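Local structure of putative uncharacterized protein (Bacteroides eggerthii DSM 20697, 5BYP) at residues 53-57 with 67-71; 29-33 with 92-96; 50-54 with 88-93. The protein is of unknown function but belongs to the lipocalin-like domain family of the calycin clan, whose beta-barrel members often bind small hydrophobic ligands. All blocks are in the same frame, centred on the assembly; numbering follows the deposited sequence.

Interaction 1 of 3, residues 53-57 with 67-71; sequences FYGYY and TLWPD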
loop_
_atom_site.group_PDB
_atom_site.type_symbol
_atom_site.label_atom_id
_atom_site.label_comp_id
_atom_site.label_asym_id
_atom_site.label_seq_id
_atom_site.Cartn_x
_atom_site.Cartn_y
_atom_site.Cartn_z
ATOM N N PHE A 53 -4.990 6.416 4.806
ATOM C CA PHE A 53 -4.974 5.136 5.498
ATOM C C PHE A 53 -3.705 4.999 6.273
ATOM O O PHE A 53 -2.726 5.648 5.944
ATOM C CB PHE A 53 -5.108 3.987 4.508
ATOM C CG PHE A 53 -6.384 4.009 3.732
ATOM C CD1 PHE A 53 -7.548 3.488 4.266
ATOM C CD2 PHE A 53 -6.412 4.491 2.426
ATOM C CE1 PHE A 53 -8.731 3.484 3.521
ATOM C CE2 PHE A 53 -7.586 4.486 1.690
ATOM C CZ PHE A 53 -8.739 3.986 2.241
ATOM N N TYR A 54 -3.706 4.181 7.320
ATOM C CA TYR A 54 -2.514 4.044 8.138
ATOM C C TYR A 54 -2.382 2.618 8.663
ATOM O O TYR A 54 -3.334 1.851 8.665
ATOM C CB TYR A 54 -2.503 5.087 9.291
ATOM C CG TYR A 54 -3.583 4.932 10.338
ATOM C CD1 TYR A 54 -4.909 5.261 10.056
ATOM C CD2 TYR A 54 -3.259 4.620 11.656
ATOM C CE1 TYR A 54 -5.901 5.162 11.031
ATOM C CE2 TYR A 54 -4.235 4.550 12.648
ATOM C CZ TYR A 54 -5.555 4.819 12.332
ATOM O OH TYR A 54 -6.520 4.748 13.314
ATOM N N GLY A 55 -1.175 2.261 9.025
ATOM C CA GLY A 55 -0.874 0.944 9.551
ATOM C C GLY A 55 0.566 0.811 9.939
ATOM O O GLY A 55 1.226 1.810 10.258
ATOM N N TYR A 56 1.071 -0.412 9.907
ATOM C CA TYR A 56 2.486 -0.665 10.216
ATOM C C TYR A 56 3.060 -1.657 9.215
ATOM O O TYR A 56 2.300 -2.368 8.552
ATOM C CB TYR A 56 2.673 -1.164 11.663
ATOM C CG TYR A 56 1.912 -2.433 11.966
ATOM C CD1 TYR A 56 0.578 -2.394 12.357
ATOM C CD2 TYR A 56 2.535 -3.674 11.903
ATOM C CE1 TYR A 56 -0.111 -3.558 12.689
ATOM C CE2 TYR A 56 1.844 -4.848 12.193
ATOM C CZ TYR A 56 0.526 -4.785 12.596
ATOM O OH TYR A 56 -0.149 -5.949 12.873
ATOM N N TYR A 57 4.396 -1.699 9.098
ATOM C CA TYR A 57 5.041 -2.644 8.214
ATOM C C TYR A 57 6.101 -3.386 8.965
ATOM O O TYR A 57 6.587 -2.894 9.970
ATOM C CB TYR A 57 5.624 -1.963 6.958
ATOM C CG TYR A 57 6.678 -0.917 7.242
ATOM C CD1 TYR A 57 6.327 0.411 7.467
ATOM C CD2 TYR A 57 8.028 -1.246 7.266
ATOM C CE1 TYR A 57 7.294 1.383 7.726
ATOM C CE2 TYR A 57 8.999 -0.293 7.564
ATOM C CZ TYR A 57 8.628 1.026 7.785
ATOM O OH TYR A 57 9.579 1.992 8.060
ATOM N N THR A 67 0.371 -4.067 7.194
ATOM C CA THR A 67 -0.872 -4.323 7.929
ATOM C C THR A 67 -1.553 -2.996 8.201
ATOM O O THR A 67 -0.902 -2.063 8.673
ATOM C CB THR A 67 -0.591 -5.099 9.221
ATOM O OG1 THR A 67 0.249 -6.220 8.936
ATOM C CG2 THR A 67 -1.855 -5.561 9.916
ATOM N N LEU A 68 -2.851 -2.888 7.869
ATOM C CA LEU A 68 -3.611 -1.659 8.102
ATOM C C LEU A 68 -4.236 -1.631 9.492
ATOM O O LEU A 68 -4.800 -2.636 9.944
ATOM C CB LEU A 68 -4.711 -1.467 7.065
ATOM C CG LEU A 68 -4.296 -1.218 5.642
ATOM C CD1 LEU A 68 -5.445 -0.678 4.868
ATOM C CD2 LEU A 68 -3.122 -0.245 5.560
ATOM N N TRP A 69 -4.241 -0.437 10.109
ATOM C CA TRP A 69 -4.821 -0.218 11.413
ATOM C C TRP A 69 -6.244 0.368 11.310
ATOM O O TRP A 69 -6.473 1.290 10.529
ATOM C CB TRP A 69 -3.928 0.701 12.234
ATOM C CG TRP A 69 -4.212 0.581 13.691
ATOM C CD1 TRP A 69 -5.035 1.380 14.422
ATOM C CD2 TRP A 69 -3.885 -0.542 14.538
ATOM N NE1 TRP A 69 -5.136 0.903 15.708
ATOM C CE2 TRP A 69 -4.461 -0.290 15.798
ATOM C CE3 TRP A 69 -3.135 -1.728 14.353
ATOM C CZ2 TRP A 69 -4.292 -1.150 16.880
ATOM C CZ3 TRP A 69 -2.961 -2.575 15.427
ATOM C CH2 TRP A 69 -3.512 -2.273 16.682
ATOM N N PRO A 70 -7.246 -0.163 12.052
ATOM C CA PRO A 70 -7.187 -1.239 13.059
ATOM C C PRO A 70 -7.081 -2.612 12.432
ATOM O O PRO A 70 -7.683 -2.873 11.390
ATOM C CB PRO A 70 -8.518 -1.078 13.800
ATOM C CG PRO A 70 -9.451 -0.532 12.770
ATOM C CD PRO A 70 -8.617 0.382 11.935
ATOM N N ASP A 71 -6.341 -3.496 13.090
ATOM C CA ASP A 71 -6.164 -4.857 12.635
ATOM C C ASP A 71 -7.388 -5.698 13.054
ATOM O O ASP A 71 -8.340 -5.144 13.580
ATOM C CB ASP A 71 -4.846 -5.421 13.170
ATOM C CG ASP A 71 -4.684 -5.497 14.690
ATOM O OD1 ASP A 71 -5.639 -5.080 15.431
ATOM O OD2 ASP A 71 -3.611 -5.978 15.147
#
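Three backbone hydrogen bonds tie residues 53-57 to 67-71 as arms of an antiparallel beta hairpin. Tyr56 and Thr67 form a hydrogen-bonded pair that satisfies the backbone N and O of both residues: Tyr56 N donates to Thr67 O and Thr67 N to Tyr56 O, each at 2.9 Å. Two positions along, Trp69 N donates to Tyr54 O at 2.9 Å (170°). Between them lies the non-hydrogen-bonded pair Gly55-Leu68, CA atoms 4.0 Å apart, whose backbones bond outward, Gly55 with Phe39 of strand 38-43 and Leu68 with Gly99. A CB on residue 55 would clash with Thr67 O, so glycine permits this approach, and Gly55 CA makes a CA-H...O contact of 3.1 Å to Thr67 O. On the outer face, Thr67 CB sits 3.9 Å from the Tyr56 ring centroid in a CH-pi contact, and Trp69 CD1 lies 3.7 Å from Tyr54 CE2. The peptide before Pro70 is cis, and the chain leaves the hairpin here; Asp71 OD1 is hydrogen-bonded to Asn76 ND2 and Ser73 OG, and Pro70 O to His80 of helix 77-84. Leu68 packs on Tyr89 of helix 87-92 and on Phe93 and Trp95 of the loop after it.

Interaction 2 of 3, residues 29-33 with 92-96; sequences SIFYG and FFGWG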
loop_
_atom_site.group_PDB
_atom_site.type_symbol
_atom_site.label_atom_id
_atom_site.label_comp_id
_atom_site.label_asym_id
_atom_site.label_seq_id
_atom_site.Cartn_x
_atom_site.Cartn_y
_atom_site.Cartn_z
ATOM N N SER A 29 -2.786 9.312 -8.505
ATOM C CA SER A 29 -3.503 9.639 -7.283
ATOM C C SER A 29 -2.959 8.907 -6.023
ATOM O O SER A 29 -3.268 9.339 -4.909
ATOM C CB SER A 29 -4.980 9.286 -7.475
ATOM O OG SER A 29 -5.760 9.476 -6.306
ATOM N N ILE A 30 -2.169 7.827 -6.188
ATOM C CA ILE A 30 -1.770 6.971 -5.061
ATOM C C ILE A 30 -0.326 7.237 -4.558
ATOM O O ILE A 30 0.620 7.336 -5.347
ATOM C CB ILE A 30 -1.962 5.479 -5.463
ATOM C CG1 ILE A 30 -3.474 5.176 -5.713
ATOM C CG2 ILE A 30 -1.326 4.502 -4.441
ATOM C CD1 ILE A 30 -3.856 3.716 -6.060
ATOM N N PHE A 31 -0.183 7.310 -3.210
ATOM C CA PHE A 31 1.087 7.496 -2.504
ATOM C C PHE A 31 1.162 6.554 -1.300
ATOM O O PHE A 31 0.147 6.325 -0.636
ATOM C CB PHE A 31 1.245 8.954 -2.044
ATOM C CG PHE A 31 1.262 9.975 -3.154
ATOM C CD1 PHE A 31 0.076 10.458 -3.698
ATOM C CD2 PHE A 31 2.463 10.503 -3.617
ATOM C CE1 PHE A 31 0.094 11.401 -4.726
ATOM C CE2 PHE A 31 2.475 11.481 -4.610
ATOM C CZ PHE A 31 1.291 11.908 -5.171
ATOM N N TYR A 32 2.364 5.994 -1.029
ATOM C CA TYR A 32 2.664 5.161 0.155
ATOM C C TYR A 32 3.703 5.870 0.977
ATOM O O TYR A 32 4.632 6.422 0.415
ATOM C CB TYR A 32 3.173 3.759 -0.250
ATOM C CG TYR A 32 2.117 2.723 -0.618
ATOM C CD1 TYR A 32 0.926 3.099 -1.239
ATOM C CD2 TYR A 32 2.382 1.357 -0.497
ATOM C CE1 TYR A 32 0.010 2.147 -1.682
ATOM C CE2 TYR A 32 1.449 0.401 -0.886
ATOM C CZ TYR A 32 0.279 0.798 -1.503
ATOM O OH TYR A 32 -0.603 -0.155 -1.940
ATOM N N GLY A 33 3.523 5.900 2.287
ATOM C CA GLY A 33 4.449 6.557 3.213
ATOM C C GLY A 33 5.003 5.587 4.230
ATOM O O GLY A 33 4.274 4.729 4.728
ATOM N N PHE A 92 -8.723 1.039 -3.381
ATOM C CA PHE A 92 -7.355 1.440 -3.194
ATOM C C PHE A 92 -6.468 0.242 -2.895
ATOM O O PHE A 92 -5.489 0.025 -3.591
ATOM C CB PHE A 92 -7.301 2.455 -2.084
ATOM C CG PHE A 92 -6.007 3.190 -1.960
ATOM C CD1 PHE A 92 -5.000 2.716 -1.141
ATOM C CD2 PHE A 92 -5.823 4.414 -2.593
ATOM C CE1 PHE A 92 -3.817 3.428 -0.985
ATOM C CE2 PHE A 92 -4.642 5.132 -2.424
ATOM C CZ PHE A 92 -3.646 4.633 -1.629
ATOM N N PHE A 93 -6.799 -0.550 -1.892
ATOM C CA PHE A 93 -5.936 -1.670 -1.596
ATOM C C PHE A 93 -6.397 -2.940 -2.276
ATOM O O PHE A 93 -5.642 -3.494 -3.073
ATOM C CB PHE A 93 -5.820 -1.883 -0.091
ATOM C CG PHE A 93 -5.190 -0.716 0.613
ATOM C CD1 PHE A 93 -3.827 -0.464 0.492
ATOM C CD2 PHE A 93 -5.966 0.173 1.347
ATOM C CE1 PHE A 93 -3.232 0.604 1.172
ATOM C CE2 PHE A 93 -5.376 1.246 2.014
ATOM C CZ PHE A 93 -4.004 1.436 1.950
ATOM N N GLY A 94 -7.602 -3.407 -1.933
ATOM C CA GLY A 94 -8.151 -4.656 -2.448
ATOM C C GLY A 94 -7.467 -5.851 -1.818
ATOM O O GLY A 94 -7.481 -6.942 -2.379
ATOM N N TRP A 95 -6.880 -5.654 -0.637
ATOM C CA TRP A 95 -6.116 -6.676 0.089
ATOM C C TRP A 95 -7.004 -7.707 0.801
ATOM O O TRP A 95 -6.474 -8.591 1.496
ATOM C CB TRP A 95 -5.190 -6.021 1.125
ATOM C CG TRP A 95 -4.161 -5.095 0.550
ATOM C CD1 TRP A 95 -3.843 -4.924 -0.767
ATOM C CD2 TRP A 95 -3.230 -4.302 1.294
ATOM N NE1 TRP A 95 -2.810 -4.023 -0.890
ATOM C CE2 TRP A 95 -2.423 -3.616 0.358
ATOM C CE3 TRP A 95 -3.051 -4.039 2.667
ATOM C CZ2 TRP A 95 -1.455 -2.699 0.745
ATOM C CZ3 TRP A 95 -2.103 -3.112 3.048
ATOM C CH2 TRP A 95 -1.308 -2.462 2.097
ATOM N N GLY A 96 -8.320 -7.580 0.648
ATOM C CA GLY A 96 -9.273 -8.512 1.231
ATOM C C GLY A 96 -9.577 -8.239 2.681
ATOM O O GLY A 96 -9.070 -7.272 3.259
#
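Packing without hydrogen bonds, almost all of it between side chains, joins residues 29-33, on strand 30-35, to 92-96: the nearest CA atoms, of Ile30 and Phe92, stand 8.1 Å apart, and 227 Å² is buried. Phe92, on helix 87-92, makes the main contribution. Its ring reaches between Ile30 and Tyr32, with Phe92 CE2 3.5 Å from Ile30 CG1 and Phe92 CE1 4.1 Å from Tyr32 CE1. Phe93 follows with a lighter touch, its CD1 4.1 Å from Tyr32 OH. Gly94 then leaves helical geometry with a positive phi of 74°, favouring glycine, and the chain turns so that the CA-to-CB bond of Trp95, unlike those of Phe92 and Phe93, points toward the strand; Trp95 CZ2 comes within 3.8 Å of Tyr32 OH. Gly96, also at positive phi, accepts a hydrogen bond from Tyr89 OH through its carbonyl. Strand 30-35 is flanked by strands 10-18 and 38-43, Phe92 also packs on Ala41 and Cys43 of the latter, and Trp95 on strands 63-68 and 100-108.

Interaction 3 of 3, residues 50-54 with 88-93; sequences YEGFY and SYKNFF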
loop_
_atom_site.group_PDB
_atom_site.type_symbol
_atom_site.label_atom_id
_atom_site.label_comp_id
_atom_site.label_asym_id
_atom_site.label_seq_id
_atom_site.Cartn_x
_atom_site.Cartn_y
_atom_site.Cartn_z
ATOM N N TYR A 50 -7.717 14.775 -0.074
ATOM C CA TYR A 50 -7.219 13.401 -0.235
ATOM C C TYR A 50 -7.726 12.480 0.885
ATOM O O TYR A 50 -7.999 12.917 2.001
ATOM C CB TYR A 50 -5.666 13.336 -0.309
ATOM C CG TYR A 50 -4.933 13.881 0.899
ATOM C CD1 TYR A 50 -4.567 15.217 0.967
ATOM C CD2 TYR A 50 -4.543 13.046 1.943
ATOM C CE1 TYR A 50 -3.917 15.737 2.088
ATOM C CE2 TYR A 50 -3.907 13.556 3.083
ATOM C CZ TYR A 50 -3.587 14.903 3.147
ATOM O OH TYR A 50 -2.943 15.423 4.254
ATOM N N GLU A 51 -7.853 11.206 0.579
ATOM C CA GLU A 51 -8.265 10.224 1.580
ATOM C C GLU A 51 -7.032 9.445 2.028
ATOM O O GLU A 51 -6.177 9.130 1.196
ATOM C CB GLU A 51 -9.353 9.296 1.013
ATOM C CG GLU A 51 -10.131 8.550 2.086
ATOM C CD GLU A 51 -10.504 7.115 1.738
ATOM O OE1 GLU A 51 -10.273 6.685 0.579
ATOM O OE2 GLU A 51 -11.034 6.419 2.637
ATOM N N GLY A 52 -6.933 9.200 3.322
ATOM C CA GLY A 52 -5.789 8.527 3.919
ATOM C C GLY A 52 -6.052 7.237 4.686
ATOM O O GLY A 52 -7.166 6.986 5.164
ATOM N N PHE A 53 -4.990 6.416 4.806
ATOM C CA PHE A 53 -4.974 5.136 5.498
ATOM C C PHE A 53 -3.705 4.999 6.273
ATOM O O PHE A 53 -2.726 5.648 5.944
ATOM C CB PHE A 53 -5.108 3.987 4.508
ATOM C CG PHE A 53 -6.384 4.009 3.732
ATOM C CD1 PHE A 53 -7.548 3.488 4.266
ATOM C CD2 PHE A 53 -6.412 4.491 2.426
ATOM C CE1 PHE A 53 -8.731 3.484 3.521
ATOM C CE2 PHE A 53 -7.586 4.486 1.690
ATOM C CZ PHE A 53 -8.739 3.986 2.241
ATOM N N TYR A 54 -3.706 4.181 7.320
ATOM C CA TYR A 54 -2.514 4.044 8.138
ATOM C C TYR A 54 -2.382 2.618 8.663
ATOM O O TYR A 54 -3.334 1.851 8.665
ATOM C CB TYR A 54 -2.503 5.087 9.291
ATOM C CG TYR A 54 -3.583 4.932 10.338
ATOM C CD1 TYR A 54 -4.909 5.261 10.056
ATOM C CD2 TYR A 54 -3.259 4.620 11.656
ATOM C CE1 TYR A 54 -5.901 5.162 11.031
ATOM C CE2 TYR A 54 -4.235 4.550 12.648
ATOM C CZ TYR A 54 -5.555 4.819 12.332
ATOM O OH TYR A 54 -6.520 4.748 13.314
ATOM N N SER A 88 -13.656 2.484 -0.539
ATOM C CA SER A 88 -12.387 3.193 -0.606
ATOM C C SER A 88 -11.217 2.225 -0.474
ATOM O O SER A 88 -10.264 2.300 -1.246
ATOM C CB SER A 88 -12.326 4.241 0.495
ATOM O OG SER A 88 -13.543 4.972 0.595
ATOM N N TYR A 89 -11.324 1.283 0.471
ATOM C CA TYR A 89 -10.353 0.235 0.738
ATOM C C TYR A 89 -10.353 -0.780 -0.411
ATOM O O TYR A 89 -9.289 -1.166 -0.914
ATOM C CB TYR A 89 -10.679 -0.438 2.088
ATOM C CG TYR A 89 -9.927 -1.717 2.346
ATOM C CD1 TYR A 89 -10.440 -2.945 1.932
ATOM C CD2 TYR A 89 -8.713 -1.710 3.024
ATOM C CE1 TYR A 89 -9.742 -4.129 2.153
ATOM C CE2 TYR A 89 -7.990 -2.885 3.220
ATOM C CZ TYR A 89 -8.534 -4.097 2.823
ATOM O OH TYR A 89 -7.844 -5.257 3.017
ATOM N N LYS A 90 -11.529 -1.194 -0.843
ATOM C CA LYS A 90 -11.626 -2.136 -1.962
ATOM C C LYS A 90 -10.992 -1.551 -3.258
ATOM O O LYS A 90 -10.268 -2.262 -3.963
ATOM C CB LYS A 90 -13.080 -2.541 -2.202
ATOM C CG LYS A 90 -13.561 -3.599 -1.207
ATOM C CD LYS A 90 -15.080 -3.589 -1.067
ATOM C CE LYS A 90 -15.573 -4.726 -0.240
ATOM N NZ LYS A 90 -17.026 -4.602 0.023
ATOM N N ASN A 91 -11.194 -0.252 -3.517
ATOM C CA ASN A 91 -10.638 0.353 -4.711
ATOM C C ASN A 91 -9.156 0.656 -4.566
ATOM O O ASN A 91 -8.419 0.601 -5.552
ATOM C CB ASN A 91 -11.388 1.638 -5.079
ATOM C CG ASN A 91 -12.875 1.483 -5.314
ATOM O OD1 ASN A 91 -13.434 0.368 -5.333
ATOM N ND2 ASN A 91 -13.565 2.617 -5.405
ATOM N N PHE A 92 -8.723 1.039 -3.381
ATOM C CA PHE A 92 -7.355 1.440 -3.194
ATOM C C PHE A 92 -6.468 0.242 -2.895
ATOM O O PHE A 92 -5.489 0.025 -3.591
ATOM C CB PHE A 92 -7.301 2.455 -2.084
ATOM C CG PHE A 92 -6.007 3.190 -1.960
ATOM C CD1 PHE A 92 -5.000 2.716 -1.141
ATOM C CD2 PHE A 92 -5.823 4.414 -2.593
ATOM C CE1 PHE A 92 -3.817 3.428 -0.985
ATOM C CE2 PHE A 92 -4.642 5.132 -2.424
ATOM C CZ PHE A 92 -3.646 4.633 -1.629
ATOM N N PHE A 93 -6.799 -0.550 -1.892
ATOM C CA PHE A 93 -5.936 -1.670 -1.596
ATOM C C PHE A 93 -6.397 -2.940 -2.276
ATOM O O PHE A 93 -5.642 -3.494 -3.073
ATOM C CB PHE A 93 -5.820 -1.883 -0.091
ATOM C CG PHE A 93 -5.190 -0.716 0.613
ATOM C CD1 PHE A 93 -3.827 -0.464 0.492
ATOM C CD2 PHE A 93 -5.966 0.173 1.347
ATOM C CE1 PHE A 93 -3.232 0.604 1.172
ATOM C CE2 PHE A 93 -5.376 1.246 2.014
ATOM C CZ PHE A 93 -4.004 1.436 1.950
#
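An aromatic cluster of Phe53, Phe92 and Phe93 fastens helix 87-92 and the residue after it to the inward face of strand 51-60. Phe53 is its hub. Phe93 directs its ring edge at the Phe53 face in a T-shaped pair, with centroids 5.0 Å apart, planes at 74° and Phe53 CG 3.4 Å from Phe93 CE2. Phe92 meets the same ring obliquely, at 37° and 5.5 Å between centroids; its CG is 4.2 Å from Phe53 CE2. Toward the strand's start, Ser88 CB lies near the plane of the Phe53 ring, 4.0 Å from Phe53 CZ, and 3.2 Å from Glu51 OE1. Phe92 N bonds Ser88 O at 2.9 Å and Phe93 N bonds Tyr89 O at 2.7 Å, i to i-4 bonds that hold the backbone carrying the two rings in a helical turn. The short axes cross at -83° with a closest approach of 10.7 Å, a separation bridged by side chains. Here the helix lies across the strand and sends aromatic side chains into the interior of the curled sheet, consistent with a lipocalin-like barrel.

Interaction 1 is a surface contact, whereas interactions 2 and 3 are buried, their centres about 6 Å apart. The chemistry follows this division: the hairpin of 53-57 with 67-71 relies on main-chain hydrogen bonds, while neither of the other two has any across its segments; interaction 2 rests on aromatic and aliphatic packing, interaction 3 chiefly on aromatic rings. Phe92 and Phe93 serve both buried contacts, linking strand 30-35 to strand 51-60 through two consecutive residues. Phe53 and Tyr54 lie in both interactions 1 and 3 but divide them: Tyr54 contacts 67-71 from the exposed face, and Phe53 packs inward on 88-93. Leu68 joins the hairpin to the interior, with Leu68 CD1 3.4 Å from Phe93 CE2.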